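Local coordinates for DTDP-4-dehydrorhamnose reductase, rfbD ortholog (PDB 1VL0), which probably catalyses the reduction of dTDP-6-deoxy-L-lyxo-4-hexulose to dTDP-L-rhamnose with a nicotinamide cofactor, at residues Leu16-Asn21 with Val67-Ala72; Val187-Gly192 with Pro245-Glu250. All blocks are in the same frame, centred on the assembly; numbering follows the deposited sequence.

Interaction 1: Leu16-Asn21 with Val67-Ala72. With NAI (1,4-dihydronicotinamide adenine dinucleotide), chain D.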
# COMPACT_ATOMS: atom_id res chain seq x y z
N LEU A 16 3.39 9.20 -24.08
CA LEU A 16 2.31 8.36 -24.56
C LEU A 16 1.03 8.75 -23.88
O LEU A 16 0.97 8.84 -22.64
CB LEU A 16 2.62 6.90 -24.26
CG LEU A 16 1.51 5.88 -24.50
CD1 LEU A 16 1.13 5.76 -25.99
CD2 LEU A 16 1.95 4.51 -23.97
N ILE A 17 -0.01 8.97 -24.69
CA ILE A 17 -1.35 9.20 -24.17
C ILE A 17 -2.22 8.06 -24.58
O ILE A 17 -2.32 7.76 -25.78
CB ILE A 17 -1.94 10.53 -24.69
CG1 ILE A 17 -1.03 11.70 -24.35
CG2 ILE A 17 -3.37 10.77 -24.09
CD1 ILE A 17 -1.36 12.96 -25.14
N THR A 18 -2.84 7.40 -23.61
CA THR A 18 -3.84 6.37 -23.90
C THR A 18 -5.22 6.94 -23.72
O THR A 18 -5.44 7.80 -22.82
CB THR A 18 -3.64 5.07 -23.07
OG1 THR A 18 -3.58 5.35 -21.70
CG2 THR A 18 -2.31 4.49 -23.32
N GLY A 19 -6.16 6.47 -24.55
CA GLY A 19 -7.53 7.03 -24.58
C GLY A 19 -7.51 8.45 -25.09
O GLY A 19 -8.23 9.34 -24.62
N ALA A 20 -6.64 8.67 -26.07
CA ALA A 20 -6.24 10.00 -26.53
C ALA A 20 -7.33 10.74 -27.34
O ALA A 20 -7.30 11.98 -27.46
CB ALA A 20 -4.99 9.88 -27.38
N ASN A 21 -8.29 9.98 -27.86
CA ASN A 21 -9.44 10.56 -28.53
C ASN A 21 -10.55 11.05 -27.59
O ASN A 21 -11.49 11.73 -28.04
CB ASN A 21 -10.03 9.54 -29.54
CG ASN A 21 -11.02 10.19 -30.49
OD1 ASN A 21 -10.72 11.17 -31.16
ND2 ASN A 21 -12.23 9.67 -30.49
N VAL A 67 3.59 8.04 -19.42
CA VAL A 67 2.33 7.63 -19.97
C VAL A 67 1.27 8.36 -19.18
O VAL A 67 1.31 8.41 -17.94
CB VAL A 67 2.11 6.06 -19.95
CG1 VAL A 67 2.24 5.47 -18.56
CG2 VAL A 67 0.72 5.67 -20.54
N ILE A 68 0.33 8.96 -19.91
CA ILE A 68 -0.87 9.52 -19.34
C ILE A 68 -2.04 8.67 -19.74
O ILE A 68 -2.40 8.59 -20.91
CB ILE A 68 -1.09 10.98 -19.79
CG1 ILE A 68 0.13 11.82 -19.46
CG2 ILE A 68 -2.25 11.62 -19.06
CD1 ILE A 68 0.12 13.22 -20.04
N ASN A 69 -2.70 8.07 -18.75
CA ASN A 69 -3.79 7.18 -19.07
C ASN A 69 -5.14 7.86 -18.94
O ASN A 69 -5.63 8.09 -17.81
CB ASN A 69 -3.77 5.95 -18.20
CG ASN A 69 -4.88 5.01 -18.56
OD1 ASN A 69 -5.25 4.92 -19.72
ND2 ASN A 69 -5.37 4.29 -17.59
N CYS A 70 -5.76 8.16 -20.09
CA CYS A 70 -7.08 8.79 -20.15
C CYS A 70 -8.16 7.80 -20.55
O CYS A 70 -9.31 8.17 -20.67
CB CYS A 70 -7.07 9.96 -21.14
SG CYS A 70 -5.80 11.18 -20.75
N ALA A 71 -7.78 6.55 -20.78
CA ALA A 71 -8.73 5.52 -21.20
C ALA A 71 -9.52 5.06 -19.98
O ALA A 71 -8.94 4.87 -18.93
CB ALA A 71 -7.99 4.35 -21.77
N ALA A 72 -10.82 4.85 -20.14
CA ALA A 72 -11.63 4.30 -19.08
C ALA A 72 -12.95 3.82 -19.65
O ALA A 72 -13.28 4.19 -20.73
CB ALA A 72 -11.89 5.36 -18.02
PA NAI D . -13.80 9.67 -22.58
O1A NAI D . -14.90 8.67 -22.35
O2A NAI D . -14.26 10.94 -23.26
O5B NAI D . -12.63 8.88 -23.33
C5B NAI D . -12.18 7.67 -22.77
C4B NAI D . -11.40 6.85 -23.79
O4B NAI D . -11.28 5.50 -23.33
C3B NAI D . -12.05 6.71 -25.16
O3B NAI D . -11.28 7.38 -26.14
C2B NAI D . -12.08 5.19 -25.37
O2B NAI D . -12.02 4.76 -26.72
C1B NAI D . -10.89 4.80 -24.49
N9A NAI D . -10.63 3.36 -24.26
C8A NAI D . -11.57 2.44 -23.90
N7A NAI D . -10.96 1.23 -23.82
C5A NAI D . -9.65 1.35 -24.14
C6A NAI D . -8.62 0.41 -24.20
N6A NAI D . -8.84 -0.87 -23.95
N1A NAI D . -7.36 0.83 -24.55
C2A NAI D . -7.12 2.18 -24.83
N3A NAI D . -8.14 3.10 -24.79
C4A NAI D . -9.41 2.70 -24.43
O3 NAI D . -13.09 9.95 -21.17
PN NAI D . -12.97 11.37 -20.39
O1N NAI D . -11.80 12.12 -20.86
O2N NAI D . -14.34 11.92 -20.23
O5D NAI D . -12.42 10.80 -18.98
C5D NAI D . -11.02 10.88 -18.72
C4D NAI D . -10.74 10.32 -17.35
O4D NAI D . -11.48 11.02 -16.33
C3D NAI D . -11.11 8.84 -17.25
O3D NAI D . -9.98 8.23 -16.69
C2D NAI D . -12.32 8.78 -16.31
O2D NAI D . -12.46 7.63 -15.48
C1D NAI D . -12.07 10.04 -15.47
N1N NAI D . -13.29 10.63 -14.92
C2N NAI D . -14.16 11.27 -15.77
C3N NAI D . -15.31 11.85 -15.23
C7N NAI D . -16.45 12.25 -16.12
O7N NAI D . -17.43 13.09 -15.57
N7N NAI D . -16.51 11.81 -17.38
C4N NAI D . -15.54 11.77 -13.85
C5N NAI D . -14.65 11.11 -13.00
C6N NAI D . -13.53 10.54 -13.58
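Thr18 and Asn69 meet where two parallel strands stop being a sheet and begin to form a binding site. The hydroxyl OG1 of Thr18 donates a hydrogen bond to OD1 of Asn69 at 2.6 Å. Asn69 OD1 also accepts from Ala71 N at 3.2 Å, from the opposite face of the amide, which closes an Asx turn. With CG anti to the backbone N (chi1 -179°), the amide of Asn69 is carried alongside the strand end, where OD1 lies between Thr18 OG1 and Ala71 N; a further bond from its ND2 to Gln110 helps to fix its rotation.

Upstream, the strands are zipped tightly. Ile68 N donates to Leu16 O at 2.8 Å, and Thr18 N to Ile68 O at 3.0 Å. On the face that carries Thr18 and Asn69, Leu16 CD2 lies alongside Val67 CG2 at 3.8 Å, and helix 83-104 covers part of this face; Ile17 and Ile68, on the other, pack against Ile28 of helix 23-32. At the strand ends a more bent bond joins Cys70 N to Thr18 O at 2.8 Å, and the backbone of Gly19, with positive phi, lies close against Cys70 and Ala71.

Only after Gly19 do the chains part, and Asn21 is exposed. The dinucleotide lies beside the strand ends: Ala71 CB touches adenine N3A at 3.3 Å, and Ala72 N donates to the ribose oxygen O4B at 3.3 Å. Parallel strands whose C-terminal ends receive a dinucleotide, with a glycine-rich turn after the first, are the signature of the Rossmann fold in extended short-chain dehydrogenases/reductases.

Interaction 2: Val187-Gly192 with Pro245-Glu250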
# COMPACT_ATOMS: atom_id res chain seq x y z
N VAL A 187 -31.51 16.86 -10.95
CA VAL A 187 -31.28 16.59 -9.52
C VAL A 187 -30.58 17.72 -8.83
O VAL A 187 -29.56 18.24 -9.32
CB VAL A 187 -30.47 15.28 -9.22
CG1 VAL A 187 -31.31 14.06 -9.49
CG2 VAL A 187 -29.15 15.21 -10.00
N HIS A 188 -31.15 18.12 -7.70
CA HIS A 188 -30.59 19.17 -6.83
C HIS A 188 -29.96 18.61 -5.51
O HIS A 188 -29.36 19.33 -4.71
CB HIS A 188 -31.69 20.17 -6.50
CG HIS A 188 -31.19 21.49 -6.00
ND1 HIS A 188 -30.00 22.05 -6.43
CD2 HIS A 188 -31.74 22.38 -5.14
CE1 HIS A 188 -29.83 23.22 -5.84
NE2 HIS A 188 -30.88 23.44 -5.06
N ASP A 189 -30.10 17.30 -5.30
CA ASP A 189 -29.60 16.66 -4.10
C ASP A 189 -28.29 15.91 -4.33
O ASP A 189 -27.89 15.10 -3.53
CB ASP A 189 -30.67 15.77 -3.45
CG ASP A 189 -31.11 14.60 -4.33
OD1 ASP A 189 -30.56 14.41 -5.43
OD2 ASP A 189 -32.02 13.80 -3.97
N GLN A 190 -27.61 16.18 -5.43
CA GLN A 190 -26.26 15.64 -5.65
C GLN A 190 -25.36 16.83 -5.98
O GLN A 190 -25.69 17.61 -6.86
CB GLN A 190 -26.24 14.67 -6.82
CG GLN A 190 -27.15 13.41 -6.67
CD GLN A 190 -27.11 12.53 -7.93
OE1 GLN A 190 -26.09 12.50 -8.65
NE2 GLN A 190 -28.19 11.82 -8.20
N VAL A 191 -24.27 16.99 -5.23
CA VAL A 191 -23.43 18.17 -5.35
C VAL A 191 -21.98 17.77 -5.59
O VAL A 191 -21.52 16.71 -5.19
CB VAL A 191 -23.53 19.17 -4.14
CG1 VAL A 191 -25.03 19.46 -3.74
CG2 VAL A 191 -22.81 18.66 -2.98
N GLY A 192 -21.28 18.66 -6.27
CA GLY A 192 -19.91 18.42 -6.71
C GLY A 192 -19.48 19.72 -7.33
O GLY A 192 -19.97 20.77 -6.97
N PRO A 245 -35.87 21.72 -9.91
CA PRO A 245 -35.02 20.87 -9.08
C PRO A 245 -35.78 19.64 -8.65
O PRO A 245 -36.95 19.72 -8.29
CB PRO A 245 -34.67 21.76 -7.87
CG PRO A 245 -35.72 22.82 -7.83
CD PRO A 245 -36.35 22.91 -9.18
N CYS A 246 -35.14 18.48 -8.71
CA CYS A 246 -35.77 17.26 -8.21
C CYS A 246 -34.81 16.47 -7.32
O CYS A 246 -33.69 16.90 -7.04
CB CYS A 246 -36.28 16.41 -9.37
SG CYS A 246 -34.98 15.64 -10.33
N THR A 247 -35.28 15.31 -6.85
CA THR A 247 -34.47 14.42 -6.04
C THR A 247 -34.02 13.22 -6.84
O THR A 247 -34.53 12.93 -7.91
CB THR A 247 -35.22 13.94 -4.80
OG1 THR A 247 -36.26 13.02 -5.19
CG2 THR A 247 -35.95 15.10 -4.11
N THR A 248 -33.05 12.52 -6.26
CA THR A 248 -32.46 11.33 -6.84
C THR A 248 -33.47 10.17 -6.90
O THR A 248 -33.43 9.37 -7.84
CB THR A 248 -31.21 10.96 -6.01
OG1 THR A 248 -30.21 11.98 -6.17
CG2 THR A 248 -30.55 9.67 -6.52
N GLU A 249 -34.37 10.10 -5.91
CA GLU A 249 -35.36 9.01 -5.82
C GLU A 249 -36.36 9.03 -6.96
O GLU A 249 -36.88 7.99 -7.35
CB GLU A 249 -36.12 9.06 -4.47
CG GLU A 249 -35.30 8.58 -3.28
N GLU A 250 -36.61 10.21 -7.48
CA GLU A 250 -37.57 10.41 -8.55
C GLU A 250 -37.20 9.73 -9.87
O GLU A 250 -38.09 9.34 -10.64
CB GLU A 250 -37.76 11.91 -8.77
CG GLU A 250 -38.93 12.50 -8.02
CD GLU A 250 -38.92 14.01 -8.12
OE1 GLU A 250 -39.19 14.49 -9.25
OE2 GLU A 250 -38.62 14.69 -7.09
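Asp189 faces Thr248 with both carboxylate oxygens, and this pairing of an acid with a threonine illustrates how one side chain can hold a turning backbone. OD1 of Asp189 accepts the hydroxyl OG1 of Thr248 at 2.6 Å, while OD2 accepts the backbone N of Thr248 at 2.8 Å. Both donors come from the syn side, each somewhat out of the carboxylate plane. Asp189 reaches them with CG wedged between its own backbone N and carbonyl carbon (chi1 64°).

Gln190 adds a third bond: its NE2 donates to the same Thr248 OG1 at 2.9 Å, nearly straight and with the oxygen almost in the amide plane. Extended beyond CG (chi2 177°), the Gln190 side chain carries NE2 to the threonine and crosses its side chain at about a right angle. Thr248 OG1 thus accepts one hydrogen bond, from Gln190, and donates one, to Asp189.

Nearer the strands, His188 N donates to Cys246 O at 2.9 Å. His188 CB rests on Pro245 CB at 3.6 Å, the two side chains running alongside each other; the ring also touches Pro245 CB obliquely, while its ND1 is bonded to Ser225 OG and the ring meets Tyr227 edge-to-face. Val187 CG1 approaches Cys246 SG at 4.1 Å.

Together these contacts close the C-terminal end of the small two-stranded parallel sheet, 183-187 with 242-246, where both strands end in the C-terminal part of this reductase.

Overall arrangement
From the N terminus, strand 13-18 leads through helix 23-32, strand 37-42 and helix 52-62 before strand 66-69 returns beside it, and interaction 1 closes that loop. The chain then adds strands 107-113 and 155-164 to the large sheet before reaching 187-192. Interaction 2 closes a second loop, which takes in helices 197-210 and 226-237, and ties the ends of strands 183-187 and 242-246, a separate small sheet. The two loops follow in series, neither nested nor crossed. The centres of interaction 1 and interaction 2 lie about 32 Å apart. The large mixed sheet connects them: interaction 1 joins two of its strands, while segment 187-192 runs into another, strand 191-196.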